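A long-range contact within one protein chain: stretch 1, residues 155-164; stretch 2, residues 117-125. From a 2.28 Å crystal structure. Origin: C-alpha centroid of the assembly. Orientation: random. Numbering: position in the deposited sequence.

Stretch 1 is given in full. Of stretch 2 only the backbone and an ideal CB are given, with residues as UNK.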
# COMPACT_ATOMS: atom_id res chain seq x y z
N GLU A 155 12.97 6.74 24.16
CA GLU A 155 13.26 8.16 23.96
C GLU A 155 14.28 8.39 22.83
O GLU A 155 14.08 9.25 21.98
CB GLU A 155 13.78 8.80 25.25
CG GLU A 155 12.87 8.67 26.48
CD GLU A 155 11.87 9.81 26.67
OE1 GLU A 155 12.00 10.86 25.99
OE2 GLU A 155 10.96 9.66 27.52
N THR A 156 15.35 7.60 22.84
CA THR A 156 16.51 7.84 21.98
C THR A 156 16.67 6.87 20.80
O THR A 156 17.41 7.17 19.86
CB THR A 156 17.82 7.81 22.82
OG1 THR A 156 17.99 6.51 23.41
CG2 THR A 156 17.79 8.89 23.92
N GLY A 157 15.99 5.72 20.85
CA GLY A 157 16.16 4.66 19.84
C GLY A 157 17.45 3.85 19.93
O GLY A 157 17.77 3.07 19.01
N THR A 158 18.18 4.00 21.03
CA THR A 158 19.47 3.33 21.23
C THR A 158 19.22 1.97 21.87
O THR A 158 18.27 1.79 22.64
CB THR A 158 20.41 4.15 22.14
OG1 THR A 158 20.29 5.55 21.85
CG2 THR A 158 21.87 3.71 21.96
N PHE A 159 20.09 1.01 21.57
CA PHE A 159 19.99 -0.31 22.18
C PHE A 159 20.56 -0.31 23.59
O PHE A 159 21.77 -0.11 23.77
CB PHE A 159 20.70 -1.35 21.31
CG PHE A 159 19.97 -1.63 20.04
CD1 PHE A 159 18.86 -2.46 20.04
CD2 PHE A 159 20.36 -1.03 18.85
CE1 PHE A 159 18.17 -2.71 18.86
CE2 PHE A 159 19.68 -1.27 17.68
CZ PHE A 159 18.58 -2.11 17.68
N VAL A 160 19.68 -0.49 24.57
CA VAL A 160 20.09 -0.70 25.97
C VAL A 160 20.57 -2.15 26.20
O VAL A 160 21.53 -2.36 26.95
CB VAL A 160 19.00 -0.27 27.00
CG1 VAL A 160 18.68 1.21 26.84
CG2 VAL A 160 17.71 -1.09 26.91
N GLU A 161 19.89 -3.12 25.57
CA GLU A 161 20.39 -4.50 25.46
C GLU A 161 20.58 -4.77 23.97
O GLU A 161 19.63 -4.63 23.19
CB GLU A 161 19.43 -5.53 26.09
CG GLU A 161 18.94 -5.19 27.50
CD GLU A 161 18.10 -6.28 28.18
OE1 GLU A 161 17.09 -5.91 28.83
OE2 GLU A 161 18.46 -7.49 28.09
N ALA A 162 21.79 -5.15 23.57
CA ALA A 162 22.12 -5.26 22.15
C ALA A 162 21.48 -6.46 21.48
O ALA A 162 21.12 -7.44 22.13
CB ALA A 162 23.62 -5.33 21.96
N LEU A 163 21.36 -6.35 20.16
CA LEU A 163 20.85 -7.41 19.31
C LEU A 163 21.64 -8.70 19.49
O LEU A 163 22.86 -8.66 19.50
CB LEU A 163 20.95 -7.02 17.84
CG LEU A 163 20.15 -5.84 17.32
CD1 LEU A 163 20.32 -5.74 15.82
CD2 LEU A 163 18.68 -5.97 17.69
N ARG A 164 20.93 -9.82 19.60
CA ARG A 164 21.54 -11.14 19.48
C ARG A 164 20.57 -12.16 18.86
O ARG A 164 19.35 -12.01 18.98
CB ARG A 164 22.03 -11.63 20.84
CG ARG A 164 20.95 -12.10 21.79
CD ARG A 164 21.40 -11.97 23.24
NE ARG A 164 21.35 -10.57 23.67
CZ ARG A 164 21.96 -10.06 24.75
NH1 ARG A 164 22.70 -10.83 25.55
NH2 ARG A 164 21.83 -8.76 25.01
N UNK A 117 12.14 11.03 11.97
CA UNK A 117 12.57 9.66 12.27
C UNK A 117 13.65 9.57 13.35
O UNK A 117 14.53 10.43 13.44
CB UNK A 117 13.09 9.00 10.99
N UNK A 118 13.54 8.53 14.17
CA UNK A 118 14.59 8.11 15.06
C UNK A 118 15.25 6.92 14.35
O UNK A 118 14.70 5.82 14.30
CB UNK A 118 14.06 7.75 16.45
N UNK A 119 16.42 7.18 13.78
CA UNK A 119 17.18 6.16 13.06
C UNK A 119 17.91 5.29 14.08
O UNK A 119 18.68 5.79 14.91
CB UNK A 119 18.16 6.79 12.07
N UNK A 120 17.65 3.98 14.01
CA UNK A 120 18.18 3.01 14.98
C UNK A 120 19.56 2.45 14.57
O UNK A 120 20.29 1.90 15.40
CB UNK A 120 17.19 1.86 15.15
N UNK A 121 19.89 2.58 13.29
CA UNK A 121 21.24 2.34 12.80
C UNK A 121 21.50 0.96 12.26
O UNK A 121 22.56 0.39 12.49
CB UNK A 121 22.24 2.61 13.93
N UNK A 122 20.53 0.41 11.53
CA UNK A 122 20.74 -0.82 10.75
C UNK A 122 19.80 -0.87 9.55
O UNK A 122 18.90 -0.03 9.42
CB UNK A 122 20.53 -2.06 11.63
N UNK A 123 20.03 -1.85 8.68
CA UNK A 123 19.28 -1.99 7.43
C UNK A 123 18.42 -3.27 7.40
O UNK A 123 18.12 -3.80 6.33
CB UNK A 123 20.25 -1.99 6.25
N UNK A 124 18.01 -3.77 8.57
CA UNK A 124 17.22 -5.00 8.61
C UNK A 124 15.81 -4.75 8.07
O UNK A 124 15.19 -3.72 8.34
CB UNK A 124 17.15 -5.55 10.04
N UNK A 125 15.32 -5.69 7.27
CA UNK A 125 13.95 -5.66 6.76
C UNK A 125 13.02 -6.13 7.87
O UNK A 125 13.43 -6.89 8.76
CB UNK A 125 13.80 -6.53 5.51

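Position 117 lies out of reach of stretch 1: no atom of that stretch comes within 5.5 Å of its ideal CB. Phi/psi of -73/143 fit most residues, proline among them, and the deposited residue is Pro117, which makes no contact here.

At position 118 CA-to-CB points toward stretch 1, with the ideal CB 4.8 Å from Thr156 O and 5.0 Å from Gly157 CA. Extended angles (-100/104) and a glycine close by, with no side chain to get in the way, suit a small or medium branched apolar chain; a serine or threonine near the carbonyl would also be reasonable. It is Val118, chi1 t, whose CG1 packs 3.4 Å from Thr156 O and 3.7 Å from Gly157 CA. The fit depends on the missing side chain of Gly157: an ideal CB there would lie 2.4 Å from Val118 CG1, a clash, and the positive phi of 75° independently favours glycine.

Position 119 points away, so stretch 1 sets little limit on size. Trp119 occupies it, and its side chain makes no contact with stretch 1.

Position 120 points sideways, its ideal CB 4.1 Å from Gly157 O and 4.7 Å from Phe159 CE2. With a carbonyl and the Phe159 ring both close by, alanine, valine, threonine or another modest side chain would suit. Val120 is found; its CB is 4.0 Å from Gly157 O, while its backbone O is 4.0 Å from Phe159 CE2.

Position 121 has phi/psi of 95/40, at which a CB would be jammed against the preceding carbonyl O. The backbone alone calls for glycine, and Gly121 is present.

Position 122 points toward stretch 1, but its ideal CB has no neighbour there within 5.5 Å. The space leads to the Phe159 ring and the end of Leu163, room for a medium chain, polar or apolar. Asn122 reaches into it: ND2 lies 4.1 Å from Phe159 CZ, near the plane of that ring at its edge, and 4.4 Å from Leu163 CD1. These are contacts without a hydrogen bond across the stretches; Asn122 OD1 accepts a weak hydrogen bond, 3.4 Å, from the backbone N of position 124.

Position 123 is out of reach, with nothing of stretch 1 within 5.5 Å of its ideal CB, so stretch 1 sets no preference and many side chains would do. Trp123 makes no contact.

Position 124 points toward stretch 1 across a gap too wide for a short chain, with the apolar Leu163 beyond. A long apolar or aromatic residue would suit. Tyr124, chi1 m, spans the gap, and Leu163 CD1 meets its CE2 at 3.6 Å, at the ring edge near its plane.

Position 125 is likewise out of reach, its ideal CB having no stretch 1 atom within 5.5 Å, and many side chains would do; Val125 leaves stretch 1 untouched.

Stretch 2, residues 117-125: PVWVGNWYV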
# COMPACT_ATOMS: atom_id res chain seq x y z
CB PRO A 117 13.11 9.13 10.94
CG PRO A 117 13.25 10.30 10.04
CD PRO A 117 12.70 11.52 10.70
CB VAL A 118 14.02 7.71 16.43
CG1 VAL A 118 15.12 7.18 17.34
CG2 VAL A 118 13.31 8.91 17.07
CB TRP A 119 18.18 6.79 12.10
CG TRP A 119 17.60 7.74 11.12
CD1 TRP A 119 17.62 9.11 11.20
CD2 TRP A 119 16.94 7.42 9.90
NE1 TRP A 119 17.00 9.65 10.10
CE2 TRP A 119 16.57 8.64 9.29
CE3 TRP A 119 16.61 6.22 9.26
CZ2 TRP A 119 15.89 8.70 8.07
CZ3 TRP A 119 15.92 6.27 8.05
CH2 TRP A 119 15.58 7.51 7.46
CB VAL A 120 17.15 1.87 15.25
CG1 VAL A 120 15.77 2.43 15.56
CG2 VAL A 120 17.07 0.89 14.09
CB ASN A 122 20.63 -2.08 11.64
CG ASN A 122 19.27 -2.23 12.31
OD1 ASN A 122 18.26 -2.51 11.67
ND2 ASN A 122 19.26 -2.11 13.63
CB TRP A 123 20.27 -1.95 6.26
CG TRP A 123 20.91 -0.60 6.10
CD1 TRP A 123 22.02 -0.14 6.74
CD2 TRP A 123 20.47 0.46 5.25
NE1 TRP A 123 22.30 1.15 6.34
CE2 TRP A 123 21.36 1.54 5.42
CE3 TRP A 123 19.40 0.61 4.35
CZ2 TRP A 123 21.23 2.75 4.73
CZ3 TRP A 123 19.26 1.82 3.67
CH2 TRP A 123 20.17 2.87 3.86
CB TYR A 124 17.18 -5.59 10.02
CG TYR A 124 18.55 -6.04 10.54
CD1 TYR A 124 19.35 -6.92 9.80
CD2 TYR A 124 19.03 -5.60 11.77
CE1 TYR A 124 20.59 -7.33 10.27
CE2 TYR A 124 20.28 -6.01 12.25
CZ TYR A 124 21.05 -6.87 11.50
OH TYR A 124 22.27 -7.28 11.97
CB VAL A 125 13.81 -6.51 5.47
CG1 VAL A 125 13.78 -8.02 5.77
CG2 VAL A 125 12.60 -6.08 4.66
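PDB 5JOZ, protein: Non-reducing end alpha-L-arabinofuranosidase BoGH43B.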